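S-adenosylmethionine decarboxylase proenzyme (PDB 2III) probably catalyses, after autocatalytic cleavage, the pyruvoyl-dependent decarboxylation of S-adenosylmethionine that supplies the propylamine donor for spermidine and spermine synthesis. Local coordinates at residues A[2-15]-A[104-118]. Sequence-based numbering, arbitrary orientation.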
ATOM      1  N   ALA A   2      10.621  23.128   0.227  1.00 47.63           N
ATOM      2  CA  ALA A   2      10.472  21.651   0.110  1.00 35.72           C
ATOM      3  C   ALA A   2       9.009  21.268  -0.089  1.00 36.69           C
ATOM      4  O   ALA A   2       8.113  21.844   0.534  1.00 44.75           O
ATOM      5  CB  ALA A   2      11.026  20.979   1.354  1.00 32.76           C
ATOM      6  N   LYS A   3       8.771  20.300  -0.966  1.00 32.97           N
ATOM      7  CA  LYS A   3       7.421  19.831  -1.247  1.00 31.68           C
ATOM      8  C   LYS A   3       7.376  18.313  -1.121  1.00 31.46           C
ATOM      9  O   LYS A   3       8.408  17.639  -1.204  1.00 29.20           O
ATOM     10  CB  LYS A   3       7.004  20.230  -2.665  1.00 37.35           C
ATOM     11  CG  LYS A   3       7.781  19.507  -3.769  1.00 41.65           C
ATOM     12  CD  LYS A   3       7.321  19.918  -5.168  1.00 55.45           C
ATOM     13  CE  LYS A   3       5.875  19.504  -5.460  1.00 68.52           C
ATOM     14  NZ  LYS A   3       5.690  18.024  -5.540  1.00 74.13           N
ATOM     15  N   THR A   4       6.178  17.778  -0.919  1.00 29.48           N
ATOM     16  CA  THR A   4       6.011  16.337  -0.800  1.00 32.82           C
ATOM     17  C   THR A   4       5.532  15.828  -2.159  1.00 26.08           C
ATOM     18  O   THR A   4       4.739  16.487  -2.829  1.00 26.60           O
ATOM     19  CB  THR A   4       4.985  15.975   0.325  1.00 39.24           C
ATOM     20  OG1 THR A   4       4.936  14.551   0.493  1.00 57.90           O
ATOM     21  CG2 THR A   4       3.593  16.489  -0.013  1.00 41.43           C
ATOM     22  N   LEU A   5       6.040  14.673  -2.576  1.00 23.40           N
ATOM     23  CA  LEU A   5       5.671  14.101  -3.864  1.00 28.23           C
ATOM     24  C   LEU A   5       4.354  13.354  -3.787  1.00 29.55           C
ATOM     25  O   LEU A   5       3.692  13.147  -4.807  1.00 31.84           O
ATOM     26  CB  LEU A   5       6.767  13.154  -4.367  1.00 19.74           C
ATOM     27  CG  LEU A   5       8.051  13.818  -4.875  1.00 31.42           C
ATOM     28  CD1 LEU A   5       9.094  12.757  -5.181  1.00 23.59           C
ATOM     29  CD2 LEU A   5       7.743  14.655  -6.119  1.00 22.70           C
ATOM     30  N   GLY A   6       3.979  12.944  -2.578  1.00 26.50           N
ATOM     31  CA  GLY A   6       2.735  12.218  -2.413  1.00 24.64           C
ATOM     32  C   GLY A   6       2.177  12.234  -1.005  1.00 24.29           C
ATOM     33  O   GLY A   6       2.885  12.506  -0.036  1.00 16.31           O
ATOM     34  N   LEU A   7       0.885  11.946  -0.900  1.00 18.78           N
ATOM     35  CA  LEU A   7       0.208  11.909   0.382  1.00 22.98           C
ATOM     36  C   LEU A   7      -0.376  10.508   0.516  1.00 21.62           C
ATOM     37  O   LEU A   7      -1.063  10.015  -0.381  1.00 21.12           O
ATOM     38  CB  LEU A   7      -0.905  12.949   0.432  1.00 24.51           C
ATOM     39  CG  LEU A   7      -1.447  13.212   1.834  1.00 21.19           C
ATOM     40  CD1 LEU A   7      -0.429  14.005   2.638  1.00 20.13           C
ATOM     41  CD2 LEU A   7      -2.724  13.981   1.730  1.00 37.40           C
ATOM     42  N   HIS A   8      -0.100   9.874   1.646  1.00 17.66           N
ATOM     43  CA  HIS A   8      -0.544   8.515   1.894  1.00 17.44           C
ATOM     44  C   HIS A   8      -1.391   8.463   3.155  1.00 19.82           C
ATOM     45  O   HIS A   8      -0.926   8.781   4.249  1.00 29.05           O
ATOM     46  CB  HIS A   8       0.699   7.617   2.027  1.00  8.05           C
ATOM     47  CG  HIS A   8       0.406   6.161   2.204  1.00 16.71           C
ATOM     48  ND1 HIS A   8       1.398   5.203   2.173  1.00 14.13           N
ATOM     49  CD2 HIS A   8      -0.750   5.496   2.442  1.00 14.29           C
ATOM     50  CE1 HIS A   8       0.867   4.012   2.383  1.00 18.01           C
ATOM     51  NE2 HIS A   8      -0.435   4.160   2.550  1.00  8.89           N
ATOM     52  N   ILE A   9      -2.645   8.073   2.984  1.00 20.59           N
ATOM     53  CA  ILE A   9      -3.568   7.941   4.094  1.00 13.24           C
ATOM     54  C   ILE A   9      -3.862   6.459   4.314  1.00 20.35           C
ATOM     55  O   ILE A   9      -4.199   5.735   3.375  1.00 19.69           O
ATOM     56  CB  ILE A   9      -4.923   8.612   3.804  1.00 16.29           C
ATOM     57  CG1 ILE A   9      -4.729  10.051   3.333  1.00 18.25           C
ATOM     58  CG2 ILE A   9      -5.789   8.583   5.063  1.00 17.34           C
ATOM     59  CD1 ILE A   9      -6.010  10.671   2.778  1.00 14.74           C
ATOM     60  N   LEU A  10      -3.722   6.002   5.549  1.00 11.58           N
ATOM     61  CA  LEU A  10      -4.045   4.619   5.846  1.00 15.58           C
ATOM     62  C   LEU A  10      -4.992   4.628   7.031  1.00 17.76           C
ATOM     63  O   LEU A  10      -4.853   5.440   7.944  1.00 22.70           O
ATOM     64  CB  LEU A  10      -2.786   3.789   6.139  1.00 25.21           C
ATOM     65  CG  LEU A  10      -1.574   4.349   6.880  1.00 31.36           C
ATOM     66  CD1 LEU A  10      -0.582   3.225   7.124  1.00 38.59           C
ATOM     67  CD2 LEU A  10      -0.915   5.442   6.057  1.00 42.62           C
ATOM     68  N   ALA A  11      -5.983   3.746   6.998  1.00 18.04           N
ATOM     69  CA  ALA A  11      -6.953   3.676   8.075  1.00 14.15           C
ATOM     70  C   ALA A  11      -7.392   2.254   8.325  1.00 15.09           C
ATOM     71  O   ALA A  11      -7.501   1.456   7.396  1.00 14.68           O
ATOM     72  CB  ALA A  11      -8.162   4.524   7.730  1.00 11.64           C
ATOM     73  N   ASP A  12      -7.626   1.935   9.590  1.00 13.67           N
ATOM     74  CA  ASP A  12      -8.119   0.620   9.951  1.00 16.39           C
ATOM     75  C   ASP A  12      -9.559   0.903  10.377  1.00 16.14           C
ATOM     76  O   ASP A  12      -9.803   1.655  11.322  1.00 18.98           O
ATOM     77  CB  ASP A  12      -7.299   0.026  11.098  1.00 18.63           C
ATOM     78  CG  ASP A  12      -5.827  -0.121  10.746  1.00 21.04           C
ATOM     79  OD1 ASP A  12      -5.491  -0.152   9.538  1.00 13.97           O
ATOM     80  OD2 ASP A  12      -5.004  -0.215  11.681  1.00 21.94           O
ATOM     81  N   LEU A  13     -10.507   0.326   9.652  1.00 14.66           N
ATOM     82  CA  LEU A  13     -11.921   0.550   9.930  1.00 18.41           C
ATOM     83  C   LEU A  13     -12.556  -0.610  10.689  1.00 20.16           C
ATOM     84  O   LEU A  13     -12.511  -1.750  10.235  1.00 28.38           O
ATOM     85  CB  LEU A  13     -12.669   0.776   8.614  1.00 18.01           C
ATOM     86  CG  LEU A  13     -11.984   1.632   7.543  1.00 23.92           C
ATOM     87  CD1 LEU A  13     -12.949   1.816   6.389  1.00 26.83           C
ATOM     88  CD2 LEU A  13     -11.567   2.987   8.104  1.00 14.40           C
ATOM     89  N   TYR A  14     -13.158  -0.306  11.838  1.00 12.84           N
ATOM     90  CA  TYR A  14     -13.803  -1.317  12.669  1.00 20.98           C
ATOM     91  C   TYR A  14     -15.318  -1.135  12.733  1.00 19.10           C
ATOM     92  O   TYR A  14     -15.846  -0.052  12.474  1.00 21.54           O
ATOM     93  CB  TYR A  14     -13.249  -1.270  14.095  1.00 18.36           C
ATOM     94  CG  TYR A  14     -11.754  -1.478  14.197  1.00 23.08           C
ATOM     95  CD1 TYR A  14     -11.233  -2.632  14.783  1.00 12.55           C
ATOM     96  CD2 TYR A  14     -10.855  -0.513  13.724  1.00 30.48           C
ATOM     97  CE1 TYR A  14      -9.868  -2.822  14.899  1.00 18.67           C
ATOM     98  CE2 TYR A  14      -9.475  -0.697  13.837  1.00 25.50           C
ATOM     99  CZ  TYR A  14      -8.993  -1.857  14.428  1.00 22.10           C
ATOM    100  OH  TYR A  14      -7.640  -2.061  14.560  1.00 19.88           O
ATOM    101  N   GLY A  15     -16.015  -2.206  13.092  1.00 19.54           N
ATOM    102  CA  GLY A  15     -17.459  -2.131  13.198  1.00 21.26           C
ATOM    103  C   GLY A  15     -18.130  -2.072  11.846  1.00 24.20           C
ATOM    104  O   GLY A  15     -19.249  -1.581  11.726  1.00 30.22           O
ATOM    105  N   LYS A 104     -17.773   1.947  12.689  1.00 24.10           N
ATOM    106  CA  LYS A 104     -18.147   2.498  13.987  1.00 22.70           C
ATOM    107  C   LYS A 104     -16.944   3.138  14.693  1.00 24.80           C
ATOM    108  O   LYS A 104     -17.098   4.113  15.425  1.00 28.36           O
ATOM    109  CB  LYS A 104     -18.771   1.405  14.863  1.00 19.35           C
ATOM    110  CG  LYS A 104     -20.127   0.931  14.341  1.00 33.23           C
ATOM    111  CD  LYS A 104     -20.793  -0.064  15.270  1.00 52.29           C
ATOM    112  CE  LYS A 104     -19.996  -1.356  15.395  1.00 63.51           C
ATOM    113  NZ  LYS A 104     -20.615  -2.290  16.381  1.00 67.73           N
ATOM    114  N   ARG A 105     -15.753   2.590  14.453  1.00 16.14           N
ATOM    115  CA  ARG A 105     -14.511   3.095  15.038  1.00 19.83           C
ATOM    116  C   ARG A 105     -13.428   3.138  13.978  1.00 27.62           C
ATOM    117  O   ARG A 105     -13.354   2.272  13.092  1.00 23.36           O
ATOM    118  CB  ARG A 105     -14.038   2.213  16.200  1.00 23.82           C
ATOM    119  CG  ARG A 105     -14.643   2.594  17.529  1.00 29.75           C
ATOM    120  CD  ARG A 105     -14.322   1.587  18.626  1.00 26.44           C
ATOM    121  NE  ARG A 105     -15.294   1.741  19.704  1.00 27.73           N
ATOM    122  CZ  ARG A 105     -15.421   2.840  20.444  1.00 31.68           C
ATOM    123  NH1 ARG A 105     -14.625   3.881  20.239  1.00 23.57           N
ATOM    124  NH2 ARG A 105     -16.383   2.918  21.353  1.00 28.83           N
ATOM    125  N   ILE A 106     -12.565   4.136  14.089  1.00 18.51           N
ATOM    126  CA  ILE A 106     -11.503   4.311  13.114  1.00 26.33           C
ATOM    127  C   ILE A 106     -10.154   4.682  13.718  1.00 25.23           C
ATOM    128  O   ILE A 106     -10.073   5.355  14.745  1.00 17.52           O
ATOM    129  CB  ILE A 106     -11.892   5.432  12.106  1.00 23.65           C
ATOM    130  CG1 ILE A 106     -13.188   5.058  11.394  1.00 27.63           C
ATOM    131  CG2 ILE A 106     -10.780   5.652  11.100  1.00 23.20           C
ATOM    132  CD1 ILE A 106     -13.850   6.225  10.685  1.00 38.25           C
ATOM    133  N   ASP A 107      -9.095   4.210  13.075  1.00 23.71           N
ATOM    134  CA  ASP A 107      -7.745   4.568  13.472  1.00 23.51           C
ATOM    135  C   ASP A 107      -7.124   4.987  12.150  1.00 22.07           C
ATOM    136  O   ASP A 107      -6.993   4.182  11.225  1.00 19.90           O
ATOM    137  CB  ASP A 107      -6.969   3.397  14.074  1.00 24.81           C
ATOM    138  CG  ASP A 107      -5.618   3.837  14.622  1.00 44.94           C
ATOM    139  OD1 ASP A 107      -5.600   4.826  15.397  1.00 38.67           O
ATOM    140  OD2 ASP A 107      -4.586   3.213  14.279  1.00 49.53           O
ATOM    141  N   LYS A 108      -6.760   6.257  12.054  1.00 20.91           N
ATOM    142  CA  LYS A 108      -6.207   6.782  10.822  1.00 17.06           C
ATOM    143  C   LYS A 108      -4.882   7.490  11.030  1.00 28.47           C
ATOM    144  O   LYS A 108      -4.582   7.962  12.130  1.00 30.88           O
ATOM    145  CB  LYS A 108      -7.217   7.748  10.206  1.00 21.99           C
ATOM    146  CG  LYS A 108      -6.771   8.388   8.915  1.00 39.09           C
ATOM    147  CD  LYS A 108      -7.671   9.557   8.542  1.00 49.81           C
ATOM    148  CE  LYS A 108      -9.107   9.122   8.321  1.00 55.59           C
ATOM    149  NZ  LYS A 108      -9.954  10.278   7.922  1.00 65.92           N
ATOM    150  N   GLN A 109      -4.090   7.552   9.962  1.00 29.63           N
ATOM    151  CA  GLN A 109      -2.799   8.233   9.979  1.00 32.93           C
ATOM    152  C   GLN A 109      -2.474   8.714   8.568  1.00 26.45           C
ATOM    153  O   GLN A 109      -2.842   8.072   7.587  1.00 30.27           O
ATOM    154  CB  GLN A 109      -1.693   7.304  10.489  1.00 40.80           C
ATOM    155  CG  GLN A 109      -1.988   6.719  11.858  1.00 58.35           C
ATOM    156  CD  GLN A 109      -0.743   6.329  12.617  1.00 63.09           C
ATOM    157  OE1 GLN A 109      -0.818   5.630  13.630  1.00 76.13           O
ATOM    158  NE2 GLN A 109       0.409   6.790  12.146  1.00 62.69           N
ATOM    159  N   VAL A 110      -1.796   9.854   8.474  1.00 20.24           N
ATOM    160  CA  VAL A 110      -1.419  10.430   7.187  1.00 17.06           C
ATOM    161  C   VAL A 110       0.098  10.620   7.138  1.00 20.08           C
ATOM    162  O   VAL A 110       0.702  11.041   8.120  1.00 24.96           O
ATOM    163  CB  VAL A 110      -2.118  11.800   6.977  1.00 12.60           C
ATOM    164  CG1 VAL A 110      -1.788  12.366   5.612  1.00 23.50           C
ATOM    165  CG2 VAL A 110      -3.620  11.638   7.124  1.00 12.42           C
ATOM    166  N   HIS A 111       0.706  10.300   5.996  1.00 28.20           N
ATOM    167  CA  HIS A 111       2.155  10.440   5.793  1.00 19.14           C
ATOM    168  C   HIS A 111       2.456  11.193   4.492  1.00 23.87           C
ATOM    169  O   HIS A 111       1.811  10.958   3.474  1.00 27.95           O
ATOM    170  CB  HIS A 111       2.831   9.068   5.654  1.00 19.90           C
ATOM    171  CG  HIS A 111       2.718   8.194   6.860  1.00 30.55           C
ATOM    172  ND1 HIS A 111       3.315   8.500   8.063  1.00 28.01           N
ATOM    173  CD2 HIS A 111       2.120   6.991   7.034  1.00 33.42           C
ATOM    174  CE1 HIS A 111       3.091   7.524   8.924  1.00 32.70           C
ATOM    175  NE2 HIS A 111       2.369   6.595   8.325  1.00 28.71           N
ATOM    176  N   GLU A 112       3.432  12.089   4.516  1.00 19.06           N
ATOM    177  CA  GLU A 112       3.815  12.770   3.287  1.00 27.70           C
ATOM    178  C   GLU A 112       4.963  11.883   2.831  1.00 27.05           C
ATOM    179  O   GLU A 112       5.955  11.744   3.546  1.00 35.61           O
ATOM    180  CB  GLU A 112       4.326  14.184   3.564  1.00 23.70           C
ATOM    181  CG  GLU A 112       3.326  15.086   4.268  1.00 41.53           C
ATOM    182  CD  GLU A 112       3.793  16.536   4.323  1.00 51.12           C
ATOM    183  OE1 GLU A 112       4.918  16.786   4.813  1.00 45.73           O
ATOM    184  OE2 GLU A 112       3.032  17.423   3.874  1.00 64.21           O
ATOM    185  N   ARG A 113       4.825  11.258   1.667  1.00 25.54           N
ATOM    186  CA  ARG A 113       5.865  10.357   1.179  1.00 22.62           C
ATOM    187  C   ARG A 113       6.795  11.031   0.171  1.00 21.38           C
ATOM    188  O   ARG A 113       6.354  11.499  -0.875  1.00 20.38           O
ATOM    189  CB  ARG A 113       5.245   9.113   0.514  1.00 23.17           C
ATOM    190  CG  ARG A 113       4.171   8.339   1.307  1.00 28.67           C
ATOM    191  CD  ARG A 113       4.704   7.553   2.494  1.00 16.82           C
ATOM    192  NE  ARG A 113       5.742   6.569   2.171  1.00 19.72           N
ATOM    193  CZ  ARG A 113       5.528   5.298   1.827  1.00 19.94           C
ATOM    194  NH1 ARG A 113       4.300   4.813   1.738  1.00 16.35           N
ATOM    195  NH2 ARG A 113       6.563   4.492   1.609  1.00 15.52           N
ATOM    196  N   GLY A 114       8.082  11.077   0.497  1.00 19.50           N
ATOM    197  CA  GLY A 114       9.062  11.655  -0.408  1.00 24.40           C
ATOM    198  C   GLY A 114       9.158  13.164  -0.392  1.00 26.00           C
ATOM    199  O   GLY A 114       8.390  13.855  -1.068  1.00 29.00           O
ATOM    200  N   ILE A 115      10.117  13.674   0.369  1.00 24.19           N
ATOM    201  CA  ILE A 115      10.317  15.113   0.478  1.00 25.59           C
ATOM    202  C   ILE A 115      11.501  15.550  -0.377  1.00 28.23           C
ATOM    203  O   ILE A 115      12.619  15.060  -0.209  1.00 29.80           O
ATOM    204  CB  ILE A 115      10.533  15.520   1.945  1.00 24.39           C
ATOM    205  CG1 ILE A 115       9.301  15.109   2.763  1.00 30.74           C
ATOM    206  CG2 ILE A 115      10.751  17.032   2.048  1.00 26.10           C
ATOM    207  CD1 ILE A 115       9.330  15.572   4.204  1.00 33.32           C
ATOM    208  N   VAL A 116      11.239  16.469  -1.302  1.00 19.05           N
ATOM    209  CA  VAL A 116      12.270  16.965  -2.205  1.00 24.61           C
ATOM    210  C   VAL A 116      12.378  18.491  -2.188  1.00 27.00           C
ATOM    211  O   VAL A 116      11.392  19.195  -1.956  1.00 26.22           O
ATOM    212  CB  VAL A 116      12.006  16.484  -3.658  1.00 26.01           C
ATOM    213  CG1 VAL A 116      12.001  14.965  -3.709  1.00 29.82           C
ATOM    214  CG2 VAL A 116      10.673  17.015  -4.156  1.00 13.85           C
ATOM    215  N   GLU A 117      13.588  18.984  -2.435  1.00 27.39           N
ATOM    216  CA  GLU A 117      13.874  20.414  -2.448  1.00 34.32           C
ATOM    217  C   GLU A 117      13.182  21.151  -3.593  1.00 33.59           C
ATOM    218  O   GLU A 117      12.924  20.572  -4.645  1.00 37.63           O
ATOM    219  CB  GLU A 117      15.386  20.645  -2.551  1.00 40.41           C
ATOM    220  CG  GLU A 117      16.217  20.130  -1.367  1.00 56.19           C
ATOM    221  CD  GLU A 117      15.793  20.733  -0.031  1.00 64.21           C
ATOM    222  OE1 GLU A 117      15.180  21.825  -0.034  1.00 63.71           O
ATOM    223  OE2 GLU A 117      16.086  20.121   1.022  1.00 64.20           O
ATOM    224  N   GLU A 118      12.880  22.430  -3.366  1.00 42.95           N
ATOM    225  CA  GLU A 118      12.242  23.289  -4.365  1.00 45.27           C
ATOM    226  C   GLU A 118      13.315  24.219  -4.941  1.00 47.28           C
ATOM    227  O   GLU A 118      13.184  24.748  -6.047  1.00 52.86           O
ATOM    228  CB  GLU A 118      11.109  24.098  -3.723  1.00 47.10           C
ATOM    229  CG  GLU A 118       9.948  23.236  -3.230  1.00 59.00           C
ATOM    230  CD  GLU A 118       8.846  24.038  -2.557  1.00 67.10           C
ATOM    231  OE1 GLU A 118       9.078  24.565  -1.447  1.00 73.12           O
ATOM    232  OE2 GLU A 118       7.746  24.141  -3.142  1.00 75.12           O
TER
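Backbone hydrogen bonds from H8 to H111, L10 to Q109 and D12 to D107 run in both directions and zip strand 6-14 antiparallel to strand 105-116. At one end the pairing closes in a classic beta bulge, where K104 and R105 both face Y14. At the other the chain turns a corner at L5, whose N still donates a hydrogen bond to G114 O at 2.9 Å, and pairing resumes between K3 and V116. Two donors grip G6 O from opposite faces of its plane: R113 N from across the contact and T4 OG1, both at 2.9 Å.

The main polar side-chain contact joins H8 and R113. Bends at chi2 and chi3 (-72° and -57°) lay the arginine alongside the histidine, both side chains pointing the same way, R113 CG lying 3.6 Å from H8 CB. R113 NH1 then donates to H8 ND1 at 3.0 Å, in the plane of the ring, with ring and guanidinium nearly coplanar, though the bond is bent, 138° at the hydrogen. H8 NE2 is hydrogen-bonded to D80, fixing the ring at both nitrogens, while R113 forms salt bridges to D12 and D80 of the second subunit. A leucine at R113 would probably leave H8 ND1 without this donor and those aspartates without their cationic mate.

Among the van der Waals contacts, L10 CD2 reaches H111 CD2 at 3.5 Å and also sits above one face of the H8 ring, offset toward its rim; on the sheet face toward helix 87-101, L7 CD1 meets V110 CG1 at 3.7 Å.

Strand 105-116, paired to 3-14, is within this chain an outermost strand of the antiparallel sheet in a two-layer alpha/beta sandwich, with G6 near the predicted catalytic residues S64 and C84.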